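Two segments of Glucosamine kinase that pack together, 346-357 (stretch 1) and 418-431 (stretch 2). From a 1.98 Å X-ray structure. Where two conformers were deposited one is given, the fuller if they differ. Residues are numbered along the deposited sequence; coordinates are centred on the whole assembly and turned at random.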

# COMPACT_ATOMS: atom_id res chain seq x y z
N LEU A 346 6.65 1.62 -14.28
CA LEU A 346 7.67 2.37 -15.01
C LEU A 346 7.33 2.45 -16.49
O LEU A 346 7.48 3.51 -17.11
CB LEU A 346 9.04 1.72 -14.82
CG LEU A 346 9.60 1.85 -13.39
CD1 LEU A 346 10.84 1.01 -13.21
CD2 LEU A 346 9.89 3.30 -13.05
N ASP A 347 6.90 1.34 -17.08
CA ASP A 347 6.40 1.37 -18.45
C ASP A 347 5.30 2.41 -18.60
O ASP A 347 5.32 3.24 -19.52
CB ASP A 347 5.90 -0.03 -18.83
CG ASP A 347 5.52 -0.15 -20.27
OD1 ASP A 347 4.74 0.68 -20.77
OD2 ASP A 347 5.99 -1.10 -20.92
N HIS A 348 4.34 2.40 -17.68
CA HIS A 348 3.19 3.31 -17.77
C HIS A 348 3.60 4.78 -17.64
O HIS A 348 2.99 5.65 -18.28
CB HIS A 348 2.17 2.94 -16.71
CG HIS A 348 1.69 1.53 -16.82
ND1 HIS A 348 1.01 0.88 -15.81
CD2 HIS A 348 1.82 0.63 -17.82
CE1 HIS A 348 0.72 -0.35 -16.20
NE2 HIS A 348 1.19 -0.53 -17.42
N VAL A 349 4.60 5.07 -16.81
CA VAL A 349 5.15 6.41 -16.72
C VAL A 349 5.59 6.89 -18.09
O VAL A 349 5.29 8.02 -18.49
CB VAL A 349 6.32 6.46 -15.71
CG1 VAL A 349 7.08 7.78 -15.83
CG2 VAL A 349 5.79 6.30 -14.30
N GLY A 350 6.30 6.04 -18.82
CA GLY A 350 6.72 6.39 -20.15
C GLY A 350 5.55 6.63 -21.08
O GLY A 350 5.57 7.56 -21.88
N ARG A 351 4.52 5.78 -20.99
CA ARG A 351 3.36 5.96 -21.85
C ARG A 351 2.69 7.30 -21.57
O ARG A 351 2.24 7.99 -22.49
CB ARG A 351 2.36 4.81 -21.67
CG ARG A 351 2.95 3.43 -21.86
CD ARG A 351 3.59 3.23 -23.20
NE ARG A 351 4.31 1.95 -23.25
CZ ARG A 351 5.03 1.53 -24.28
NH1 ARG A 351 5.13 2.28 -25.38
NH2 ARG A 351 5.66 0.37 -24.21
N VAL A 352 2.57 7.65 -20.28
CA VAL A 352 1.89 8.89 -19.90
C VAL A 352 2.67 10.11 -20.40
O VAL A 352 2.08 11.08 -20.88
CB VAL A 352 1.71 8.92 -18.37
CG1 VAL A 352 1.33 10.34 -17.90
CG2 VAL A 352 0.65 7.89 -17.95
N VAL A 353 4.00 10.08 -20.29
CA VAL A 353 4.81 11.20 -20.77
C VAL A 353 4.55 11.42 -22.25
O VAL A 353 4.34 12.55 -22.70
CB VAL A 353 6.31 10.95 -20.50
CG1 VAL A 353 7.18 11.97 -21.25
CG2 VAL A 353 6.60 11.02 -19.02
N VAL A 354 4.54 10.33 -23.03
CA VAL A 354 4.35 10.46 -24.47
C VAL A 354 2.96 10.98 -24.79
O VAL A 354 2.77 11.81 -25.68
CB VAL A 354 4.63 9.12 -25.16
CG1 VAL A 354 4.16 9.15 -26.60
CG2 VAL A 354 6.13 8.78 -25.07
N PHE A 355 1.96 10.49 -24.07
CA PHE A 355 0.57 10.84 -24.34
C PHE A 355 0.27 12.29 -23.96
O PHE A 355 -0.51 12.97 -24.66
CB PHE A 355 -0.33 9.88 -23.55
CG PHE A 355 -1.81 10.04 -23.82
CD1 PHE A 355 -2.42 9.36 -24.85
CD2 PHE A 355 -2.59 10.81 -22.97
CE1 PHE A 355 -3.78 9.47 -25.08
CE2 PHE A 355 -3.96 10.93 -23.20
CZ PHE A 355 -4.55 10.26 -24.24
N ARG A 356 0.86 12.79 -22.88
CA ARG A 356 0.48 14.08 -22.33
C ARG A 356 1.37 15.24 -22.77
O ARG A 356 0.98 16.39 -22.60
CB ARG A 356 0.51 14.04 -20.79
CG ARG A 356 -0.51 13.10 -20.21
CD ARG A 356 -0.53 13.19 -18.69
NE ARG A 356 -1.47 12.21 -18.11
CZ ARG A 356 -1.54 11.93 -16.81
NH1 ARG A 356 -0.76 12.56 -15.95
NH2 ARG A 356 -2.40 11.03 -16.39
N THR A 357 2.54 14.96 -23.35
CA THR A 357 3.54 16.01 -23.54
C THR A 357 3.54 16.49 -24.98
O THR A 357 3.91 15.72 -25.88
CB THR A 357 4.92 15.48 -23.17
OG1 THR A 357 4.88 14.90 -21.85
CG2 THR A 357 5.96 16.61 -23.18
N PRO A 418 -12.10 6.09 -19.14
CA PRO A 418 -12.13 5.27 -20.36
C PRO A 418 -10.92 5.41 -21.27
O PRO A 418 -10.52 4.42 -21.89
CB PRO A 418 -13.42 5.75 -21.06
CG PRO A 418 -14.31 6.16 -19.91
CD PRO A 418 -13.38 6.78 -18.90
N HIS A 419 -10.34 6.61 -21.40
CA HIS A 419 -9.27 6.78 -22.38
C HIS A 419 -7.98 6.11 -21.95
O HIS A 419 -7.10 5.91 -22.78
CB HIS A 419 -9.03 8.26 -22.66
CG HIS A 419 -8.16 8.93 -21.65
ND1 HIS A 419 -8.67 9.66 -20.60
CD2 HIS A 419 -6.82 8.98 -21.53
CE1 HIS A 419 -7.68 10.13 -19.88
NE2 HIS A 419 -6.54 9.73 -20.42
N TRP A 420 -7.87 5.71 -20.68
CA TRP A 420 -6.66 5.09 -20.15
C TRP A 420 -6.33 3.77 -20.83
O TRP A 420 -5.23 3.27 -20.62
CB TRP A 420 -6.85 4.91 -18.63
CG TRP A 420 -5.69 4.37 -17.90
CD1 TRP A 420 -5.55 3.09 -17.42
CD2 TRP A 420 -4.48 5.08 -17.53
NE1 TRP A 420 -4.31 2.96 -16.79
CE2 TRP A 420 -3.66 4.16 -16.84
CE3 TRP A 420 -4.04 6.40 -17.71
CZ2 TRP A 420 -2.40 4.52 -16.33
CZ3 TRP A 420 -2.78 6.75 -17.22
CH2 TRP A 420 -1.98 5.81 -16.54
N VAL A 421 -7.23 3.22 -21.65
CA VAL A 421 -6.94 1.99 -22.36
C VAL A 421 -5.67 2.08 -23.20
O VAL A 421 -5.11 1.04 -23.57
CB VAL A 421 -8.12 1.54 -23.26
CG1 VAL A 421 -9.35 1.21 -22.41
CG2 VAL A 421 -8.45 2.61 -24.30
N TYR A 422 -5.20 3.30 -23.53
CA TYR A 422 -4.01 3.41 -24.37
C TYR A 422 -2.77 2.87 -23.65
O TYR A 422 -1.84 2.40 -24.31
CB TYR A 422 -3.74 4.85 -24.82
CG TYR A 422 -3.16 5.74 -23.77
CD1 TYR A 422 -3.97 6.43 -22.87
CD2 TYR A 422 -1.77 5.90 -23.66
CE1 TYR A 422 -3.43 7.25 -21.90
CE2 TYR A 422 -1.22 6.71 -22.71
CZ TYR A 422 -2.05 7.40 -21.83
OH TYR A 422 -1.48 8.21 -20.88
N VAL A 423 -2.75 2.94 -22.32
CA VAL A 423 -1.58 2.54 -21.54
C VAL A 423 -1.36 1.04 -21.71
O VAL A 423 -0.28 0.64 -22.19
CB VAL A 423 -1.74 2.96 -20.07
CG1 VAL A 423 -0.57 2.45 -19.22
CG2 VAL A 423 -1.80 4.48 -19.97
N PRO A 424 -2.31 0.16 -21.36
CA PRO A 424 -2.05 -1.27 -21.58
C PRO A 424 -1.95 -1.64 -23.04
O PRO A 424 -1.23 -2.58 -23.39
CB PRO A 424 -3.24 -1.96 -20.88
CG PRO A 424 -4.32 -0.93 -20.87
CD PRO A 424 -3.59 0.39 -20.66
N ASP A 425 -2.67 -0.93 -23.92
CA ASP A 425 -2.57 -1.22 -25.34
C ASP A 425 -1.14 -1.04 -25.83
O ASP A 425 -0.58 -1.92 -26.50
CB ASP A 425 -3.53 -0.32 -26.12
CG ASP A 425 -3.48 -0.58 -27.62
OD1 ASP A 425 -3.78 -1.71 -28.04
OD2 ASP A 425 -3.13 0.36 -28.38
N LEU A 426 -0.52 0.09 -25.50
CA LEU A 426 0.84 0.34 -25.97
C LEU A 426 1.84 -0.51 -25.19
O LEU A 426 2.81 -1.00 -25.77
CB LEU A 426 1.17 1.83 -25.85
CG LEU A 426 0.29 2.73 -26.73
CD1 LEU A 426 0.59 4.20 -26.49
CD2 LEU A 426 0.43 2.38 -28.21
N SER A 427 1.61 -0.72 -23.89
CA SER A 427 2.49 -1.58 -23.11
C SER A 427 2.53 -2.99 -23.69
O SER A 427 3.60 -3.55 -23.94
CB SER A 427 2.03 -1.63 -21.65
OG SER A 427 1.94 -0.34 -21.11
N LEU A 428 1.34 -3.59 -23.91
CA LEU A 428 1.28 -4.95 -24.42
C LEU A 428 1.78 -5.04 -25.85
O LEU A 428 2.32 -6.07 -26.25
CB LEU A 428 -0.15 -5.50 -24.35
CG LEU A 428 -0.65 -5.87 -22.96
CD1 LEU A 428 -2.14 -6.13 -22.98
CD2 LEU A 428 0.09 -7.09 -22.42
N THR A 429 1.58 -3.98 -26.64
CA THR A 429 2.13 -3.94 -27.99
C THR A 429 3.63 -4.16 -27.97
O THR A 429 4.16 -4.90 -28.80
CB THR A 429 1.78 -2.61 -28.67
OG1 THR A 429 0.36 -2.53 -28.87
CG2 THR A 429 2.48 -2.51 -30.03
N ASP A 430 4.34 -3.55 -27.02
CA ASP A 430 5.78 -3.74 -26.91
C ASP A 430 6.16 -5.01 -26.15
O ASP A 430 7.25 -5.54 -26.38
CB ASP A 430 6.43 -2.51 -26.23
CG ASP A 430 6.51 -1.31 -27.15
OD1 ASP A 430 6.21 -1.44 -28.36
OD2 ASP A 430 6.90 -0.21 -26.67
N LEU A 431 5.29 -5.52 -25.27
CA LEU A 431 5.61 -6.71 -24.49
C LEU A 431 5.46 -7.99 -25.31
O LEU A 431 6.30 -8.90 -25.24
CB LEU A 431 4.71 -6.81 -23.26
CG LEU A 431 4.98 -5.89 -22.08
CD1 LEU A 431 3.79 -5.94 -21.13
CD2 LEU A 431 6.26 -6.30 -21.37
O HOH W 1 5.96 -2.55 -22.85

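Helix 346-356 packs against helix 422-431, their axes 9.5 Å apart at closest approach and their N-to-C directions 116° apart, so the contact is a crossing rather than a long zipper; together the stretches bury 602 Å². The backbones come nearest where Arg351 CA lies 6.0 Å from Val423 CA. Arg351 is the knob, its side chain seated among Val423, Leu426, Ser427 and Asp430, and its guanidinium is well supplied with acceptors. Arg351 NE donates to Asp347 OD1 (2.8 Å), a salt bridge one helical turn back within its own helix. Arg351 NH2 donates to Asp430 OD2 (2.8 Å) in a salt bridge across the interface, seconded by a weak bond from Arg351 NH1 to the same Asp430 OD2 (3.3 Å). The arginine thus links an acid from each helix, and Asp430 OD2 lies near the guanidinium plane, where N-H groups point.

Water 1 completes the network: it accepts from Arg351 NH2 (3.2 Å) and donates to Asp347 OD2 (2.4 Å) and to Ser427 O (2.8 Å). Ser427 OG has two acceptors within reach, Asp347 OD1 across the interface (3.0 Å) and Val423 O in its own helix (2.7 Å); the geometry does not choose between them. Beside it, the His348 ring takes Val423 CG1 over one face, 3.6 Å from the ring centroid, in a CH-pi contact, while Ser427 OG sits at its edge; His348 NE2 is hydrogen-bonded elsewhere in the structure.

Toward the C-terminal end of stretch 1 the contact turns aromatic and apolar. Phe355 and Tyr422 form an offset stack, centroids 3.8 Å apart and planes at 12°, with Phe355 CG 3.3 Å from Tyr422 CZ. His419 lies nearly parallel to Phe355 but slid aside, barely overlapping it. Val352 CG2 packs against Trp420 CH2 at 3.6 Å, an apolar contact.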